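Local coordinates for extracellular solute-binding protein, family 5 (Chelativorans sp., PDB 6WM6) that binds EDTA in the periplasm and probably delivers it to an ABC transporter for uptake, at residues 304-309 with 352-357; 364-369 with 514-519. All blocks are in the same frame, centred on the assembly; numbering follows the deposited sequence.

Both contacts lie in the same part of the solute-binding protein fold, with centres about 11 Å apart. All of contact 1 precedes segment 364-369 in the chain. It sets loop 352-357 against strand 305-311 of the mixed sheet. Contact 2 packs the short helix 366-369 on helix 504-521, which leads into strand 524-537, a neighbour of 305-311 in that sheet. The two touch directly: Ser-353 OG lies 2.6 Å from Asp-515 OD2, a probable hydrogen bond, and Gly-352 O probably accepts from Arg-367 N. The loop, both helices and the sheet thus meet around one spot. Asp-515 joins helix 504-521 to the loop, and Met-519 and Arg-367 reach strand 524-537.

Contact 1 (304-309 with 352-357); sequences ANWYFM and GSVMFL
The indole of Trp-306 is the main flat group here, and the loop 352-357 reaches it obliquely, while Ala-304 O lies in the ring plane at its edge. The other flat group is the ring of Phe-356; Met-355 CB lies over one face, near the rim. This is a loop packed on strand 305-311 of the mixed sheet of a family 5 solute-binding protein. Trp-306 CG is wedged between its own N and C (chi1 53°). The six-membered ring meets Val-354: CZ2 is 3.7 Å from Val-354 O, and CH2 is 4.0 Å from Val-354 CB. At the pyrrole end, CD1 of Trp-306 is 4.0 Å from Leu-357 CD2. An alanine here removes the ring that Val-354 and Leu-357 share, which would probably loosen the loop on the strand. Pro-526 of strand 524-537 touches both Trp-306 and Val-354. Within the loop, Ser-353 makes an ST turn and an ST motif, and its OG also bonds to Asp-515. In the turn, Ser-353 OG accepts from Met-355 N at 3.0 Å, nearly straight at 164°. In the motif, Ser-353 OG accepts from Phe-356 N at 3.0 Å, more bent at 144°.

Contact 2 (364-369 with 514-519); sequences ADRRGA and ADELAM
Arg-366 carries the tight, buried part of this contact between the short, weakly bonded helix 366-369 and helix 504-521. Its chain runs extended from CG to NE, across both acidic side chains at about a right angle. The guanidinium makes two salt bridges with neighbouring residues of one helical turn. Arg-366 NE donates to Glu-516 OE2 at 2.9 Å (N-H...O 153°), approaching that oxygen from over the carboxylate. Arg-366 NH1 donates to Asp-515 OD2 at 2.8 Å (152°), here by way of the anti lone pair. Both acceptors lie near the guanidinium plane. The carboxylates are turned well out of it, that of Glu-516 by 75°, so neither pairs in a flat, two-pronged way. Ala-364 CB lies over one face of the Arg-366 guanidinium, 3.8 Å above its plane. The guanidinium would probably help keep both carboxylates ionised; Gly-362 O is a further acceptor of NH1.

Met-519 adds an apolar patch. Its chain is bent at chi2 and chi3, which brings CE to 3.8 Å from Arg-367 CA, while Met-519 CG lies 4.0 Å from Arg-366 CB.

Asp-515 is buried, but Glu-516 lies at the looser margin and is partly exposed. Its OE2 is held by Arg-366, and its OE1 forms a salt bridge with Arg-370. The CB of the exposed Asp-365 points away from helix 504-521. Asp-365 serves as N-cap, with OD1 accepting from Gly-368 N at 2.8 Å.

Asp-515, with Ser-353 as a second partner, also takes Val-354 N on OD1. Arg-367 bends away toward strand 524-537, where NH1 bonds to Pro-526 O. On helix 504-521, Ala-514 and Leu-517 pack on helix 489-499, so this helix lies between that neighbour and the short helix 366-369.

Contact 1 (304-309 with 352-357)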
loop_
_atom_site.group_PDB
_atom_site.type_symbol
_atom_site.label_atom_id
_atom_site.label_comp_id
_atom_site.label_asym_id
_atom_site.label_seq_id
_atom_site.Cartn_x
_atom_site.Cartn_y
_atom_site.Cartn_z
ATOM N N ALA A 304 -2.762 1.631 -6.137
ATOM C CA ALA A 304 -2.557 2.633 -5.106
ATOM C C ALA A 304 -1.078 2.967 -4.940
ATOM O O ALA A 304 -0.756 3.968 -4.266
ATOM C CB ALA A 304 -3.118 2.138 -3.768
ATOM N N ASN A 305 -0.174 2.165 -5.477
ATOM C CA ASN A 305 1.247 2.450 -5.443
ATOM C C ASN A 305 1.566 3.439 -6.546
ATOM O O ASN A 305 1.172 3.245 -7.706
ATOM C CB ASN A 305 2.073 1.176 -5.662
ATOM C CG ASN A 305 1.937 0.183 -4.539
ATOM O OD1 ASN A 305 1.598 0.547 -3.428
ATOM N ND2 ASN A 305 2.261 -1.063 -4.827
ATOM N N TRP A 306 2.320 4.481 -6.205
ATOM C CA TRP A 306 2.684 5.522 -7.178
ATOM C C TRP A 306 4.187 5.784 -7.156
ATOM O O TRP A 306 4.776 5.952 -6.081
ATOM C CB TRP A 306 1.879 6.809 -6.986
ATOM C CG TRP A 306 1.876 7.404 -5.610
ATOM C CD1 TRP A 306 1.094 7.030 -4.567
ATOM C CD2 TRP A 306 2.648 8.534 -5.139
ATOM N NE1 TRP A 306 1.340 7.827 -3.464
ATOM C CE2 TRP A 306 2.278 8.770 -3.802
ATOM C CE3 TRP A 306 3.614 9.357 -5.728
ATOM C CZ2 TRP A 306 2.826 9.808 -3.032
ATOM C CZ3 TRP A 306 4.153 10.390 -4.957
ATOM C CH2 TRP A 306 3.754 10.605 -3.641
ATOM N N TYR A 307 4.785 5.809 -8.346
ATOM C CA TYR A 307 6.186 6.117 -8.490
ATOM C C TYR A 307 6.443 7.578 -8.157
ATOM O O TYR A 307 5.631 8.467 -8.467
ATOM C CB TYR A 307 6.659 5.906 -9.913
ATOM C CG TYR A 307 6.850 4.483 -10.336
ATOM C CD1 TYR A 307 7.781 3.670 -9.701
ATOM C CD2 TYR A 307 6.127 3.946 -11.397
ATOM C CE1 TYR A 307 7.958 2.368 -10.087
ATOM C CE2 TYR A 307 6.329 2.629 -11.814
ATOM C CZ TYR A 307 7.256 1.864 -11.138
ATOM O OH TYR A 307 7.439 0.540 -11.533
ATOM N N PHE A 308 7.613 7.824 -7.570
ATOM C CA PHE A 308 8.063 9.162 -7.261
ATOM C C PHE A 308 9.576 9.207 -7.424
ATOM O O PHE A 308 10.269 8.176 -7.401
ATOM C CB PHE A 308 7.692 9.568 -5.830
ATOM C CG PHE A 308 8.370 8.744 -4.754
ATOM C CD1 PHE A 308 9.694 8.955 -4.427
ATOM C CD2 PHE A 308 7.664 7.782 -4.032
ATOM C CE1 PHE A 308 10.320 8.208 -3.414
ATOM C CE2 PHE A 308 8.288 7.051 -3.025
ATOM C CZ PHE A 308 9.609 7.261 -2.725
ATOM N N MET A 309 10.100 10.434 -7.526
ATOM C CA MET A 309 11.512 10.699 -7.308
ATOM C C MET A 309 11.623 11.615 -6.097
ATOM O O MET A 309 11.086 12.733 -6.098
ATOM C CB MET A 309 12.171 11.365 -8.500
ATOM C CG MET A 309 13.687 11.429 -8.314
ATOM S SD MET A 309 14.548 12.293 -9.634
ATOM C CE MET A 309 13.964 13.969 -9.392
ATOM N N GLY A 352 0.167 14.329 -10.461
ATOM C CA GLY A 352 0.805 15.599 -10.186
ATOM C C GLY A 352 0.583 16.126 -8.786
ATOM O O GLY A 352 0.702 17.314 -8.540
ATOM N N SER A 353 0.246 15.236 -7.859
ATOM C CA SER A 353 0.074 15.527 -6.443
ATOM C C SER A 353 0.911 14.528 -5.657
ATOM O O SER A 353 1.171 13.426 -6.122
ATOM C CB SER A 353 -1.405 15.311 -6.096
ATOM O OG SER A 353 -1.650 15.293 -4.697
ATOM N N VAL A 354 1.321 14.921 -4.449
ATOM C CA VAL A 354 1.996 13.999 -3.528
ATOM C C VAL A 354 1.088 13.577 -2.390
ATOM O O VAL A 354 1.540 12.880 -1.471
ATOM C CB VAL A 354 3.352 14.526 -3.023
ATOM C CG1 VAL A 354 4.341 14.616 -4.167
ATOM C CG2 VAL A 354 3.215 15.854 -2.311
ATOM N N MET A 355 -0.185 13.938 -2.438
ATOM C CA MET A 355 -1.116 13.568 -1.384
ATOM C C MET A 355 -2.390 12.900 -1.857
ATOM O O MET A 355 -3.077 12.272 -1.030
ATOM C CB MET A 355 -1.464 14.768 -0.521
ATOM C CG MET A 355 -0.210 15.219 0.243
ATOM S SD MET A 355 -0.541 16.509 1.401
ATOM C CE MET A 355 1.141 16.918 1.847
ATOM N N PHE A 356 -2.716 12.986 -3.139
ATOM C CA PHE A 356 -3.945 12.436 -3.691
ATOM C C PHE A 356 -3.634 11.714 -4.994
ATOM O O PHE A 356 -2.905 12.231 -5.844
ATOM C CB PHE A 356 -4.929 13.566 -4.046
ATOM C CG PHE A 356 -5.231 14.505 -2.906
ATOM C CD1 PHE A 356 -6.125 14.143 -1.901
ATOM C CD2 PHE A 356 -4.656 15.753 -2.858
ATOM C CE1 PHE A 356 -6.427 15.031 -0.877
ATOM C CE2 PHE A 356 -4.952 16.639 -1.827
ATOM C CZ PHE A 356 -5.840 16.273 -0.844
ATOM N N LEU A 357 -4.230 10.535 -5.167
ATOM C CA LEU A 357 -4.235 9.882 -6.471
ATOM C C LEU A 357 -5.147 10.662 -7.412
ATOM O O LEU A 357 -6.032 11.409 -6.962
ATOM C CB LEU A 357 -4.747 8.455 -6.340
ATOM C CG LEU A 357 -3.915 7.504 -5.471
ATOM C CD1 LEU A 357 -4.711 6.197 -5.266
ATOM C CD2 LEU A 357 -2.570 7.206 -6.071
#

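Contact 2 (364-369 with 514-519)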
loop_
_atom_site.group_PDB
_atom_site.type_symbol
_atom_site.label_atom_id
_atom_site.label_comp_id
_atom_site.label_asym_id
_atom_site.label_seq_id
_atom_site.Cartn_x
_atom_site.Cartn_y
_atom_site.Cartn_z
ATOM N N ALA A 364 -5.211 17.604 -7.830
ATOM C CA ALA A 364 -4.961 18.563 -8.900
ATOM C C ALA A 364 -3.505 18.396 -9.308
ATOM O O ALA A 364 -2.698 17.867 -8.552
ATOM C CB ALA A 364 -5.217 20.011 -8.445
ATOM N N ASP A 365 -3.175 18.876 -10.513
ATOM C CA ASP A 365 -1.801 18.805 -11.032
ATOM C C ASP A 365 -0.994 19.989 -10.478
ATOM O O ASP A 365 -0.668 20.970 -11.157
ATOM C CB ASP A 365 -1.765 18.755 -12.554
ATOM C CG ASP A 365 -0.350 18.565 -13.076
ATOM O OD1 ASP A 365 0.542 18.306 -12.245
ATOM O OD2 ASP A 365 -0.150 18.669 -14.302
ATOM N N ARG A 366 -0.649 19.871 -9.201
ATOM C CA ARG A 366 0.160 20.867 -8.514
ATOM C C ARG A 366 1.614 20.826 -8.977
ATOM O O ARG A 366 2.312 21.848 -8.924
ATOM C CB ARG A 366 0.016 20.650 -7.011
ATOM C CG ARG A 366 -1.431 20.902 -6.589
ATOM C CD ARG A 366 -1.762 20.710 -5.082
ATOM N NE ARG A 366 -3.169 21.067 -4.920
ATOM C CZ ARG A 366 -4.173 20.210 -4.744
ATOM N NH1 ARG A 366 -3.949 18.922 -4.569
ATOM N NH2 ARG A 366 -5.415 20.660 -4.723
ATOM N N ARG A 367 2.068 19.674 -9.456
ATOM C CA ARG A 367 3.380 19.523 -10.084
ATOM C C ARG A 367 3.509 20.422 -11.311
ATOM O O ARG A 367 4.402 21.276 -11.392
ATOM C CB ARG A 367 3.519 18.037 -10.459
ATOM C CG ARG A 367 4.821 17.619 -11.119
ATOM C CD ARG A 367 4.733 16.155 -11.562
ATOM N NE ARG A 367 3.953 15.981 -12.774
ATOM C CZ ARG A 367 3.876 14.864 -13.466
ATOM N NH1 ARG A 367 4.492 13.779 -13.053
ATOM N NH2 ARG A 367 3.186 14.827 -14.607
ATOM N N GLY A 368 2.599 20.262 -12.269
ATOM C CA GLY A 368 2.659 21.047 -13.490
ATOM C C GLY A 368 2.379 22.513 -13.270
ATOM O O GLY A 368 2.913 23.357 -13.990
ATOM N N ALA A 369 1.560 22.840 -12.272
ATOM C CA ALA A 369 1.280 24.234 -11.964
ATOM C C ALA A 369 2.557 24.994 -11.625
ATOM O O ALA A 369 2.621 26.213 -11.791
ATOM C CB ALA A 369 0.303 24.336 -10.799
ATOM N N ALA A 514 -1.726 21.682 2.209
ATOM C CA ALA A 514 -0.459 21.022 2.506
ATOM C C ALA A 514 0.177 20.468 1.242
ATOM O O ALA A 514 1.394 20.509 1.098
ATOM C CB ALA A 514 -0.666 19.904 3.523
ATOM N N ASP A 515 -0.622 19.959 0.311
ATOM C CA ASP A 515 -0.096 19.491 -0.964
ATOM C C ASP A 515 0.580 20.630 -1.712
ATOM O O ASP A 515 1.665 20.451 -2.292
ATOM C CB ASP A 515 -1.235 18.874 -1.780
ATOM C CG ASP A 515 -0.790 17.927 -2.879
ATOM O OD1 ASP A 515 0.343 17.379 -2.860
ATOM O OD2 ASP A 515 -1.614 17.691 -3.788
ATOM N N GLU A 516 -0.028 21.820 -1.707
ATOM C CA GLU A 516 0.581 22.984 -2.355
ATOM C C GLU A 516 1.930 23.297 -1.725
ATOM O O GLU A 516 2.928 23.490 -2.428
ATOM C CB GLU A 516 -0.355 24.200 -2.241
ATOM C CG GLU A 516 -1.747 24.022 -2.861
ATOM C CD GLU A 516 -1.830 24.209 -4.354
ATOM O OE1 GLU A 516 -0.848 24.644 -4.974
ATOM O OE2 GLU A 516 -2.926 23.937 -4.927
ATOM N N LEU A 517 1.985 23.367 -0.396
ATOM C CA LEU A 517 3.240 23.696 0.290
ATOM C C LEU A 517 4.284 22.611 0.070
ATOM O O LEU A 517 5.471 22.904 -0.074
ATOM C CB LEU A 517 2.974 23.901 1.774
ATOM C CG LEU A 517 2.111 25.107 2.142
ATOM C CD1 LEU A 517 1.768 25.092 3.624
ATOM C CD2 LEU A 517 2.792 26.421 1.765
ATOM N N ALA A 518 3.883 21.351 0.080
ATOM C CA ALA A 518 4.837 20.275 -0.146
ATOM C C ALA A 518 5.426 20.365 -1.547
ATOM O O ALA A 518 6.621 20.145 -1.742
ATOM C CB ALA A 518 4.152 18.936 0.077
ATOM N N MET A 519 4.607 20.692 -2.546
ATOM C CA MET A 519 5.131 20.856 -3.887
ATOM C C MET A 519 6.007 22.094 -4.011
ATOM O O MET A 519 6.995 22.055 -4.758
ATOM C CB MET A 519 3.984 20.866 -4.878
ATOM C CG MET A 519 3.263 19.520 -4.939
ATOM S SD MET A 519 4.361 18.081 -5.163
ATOM C CE MET A 519 4.985 18.593 -6.714
#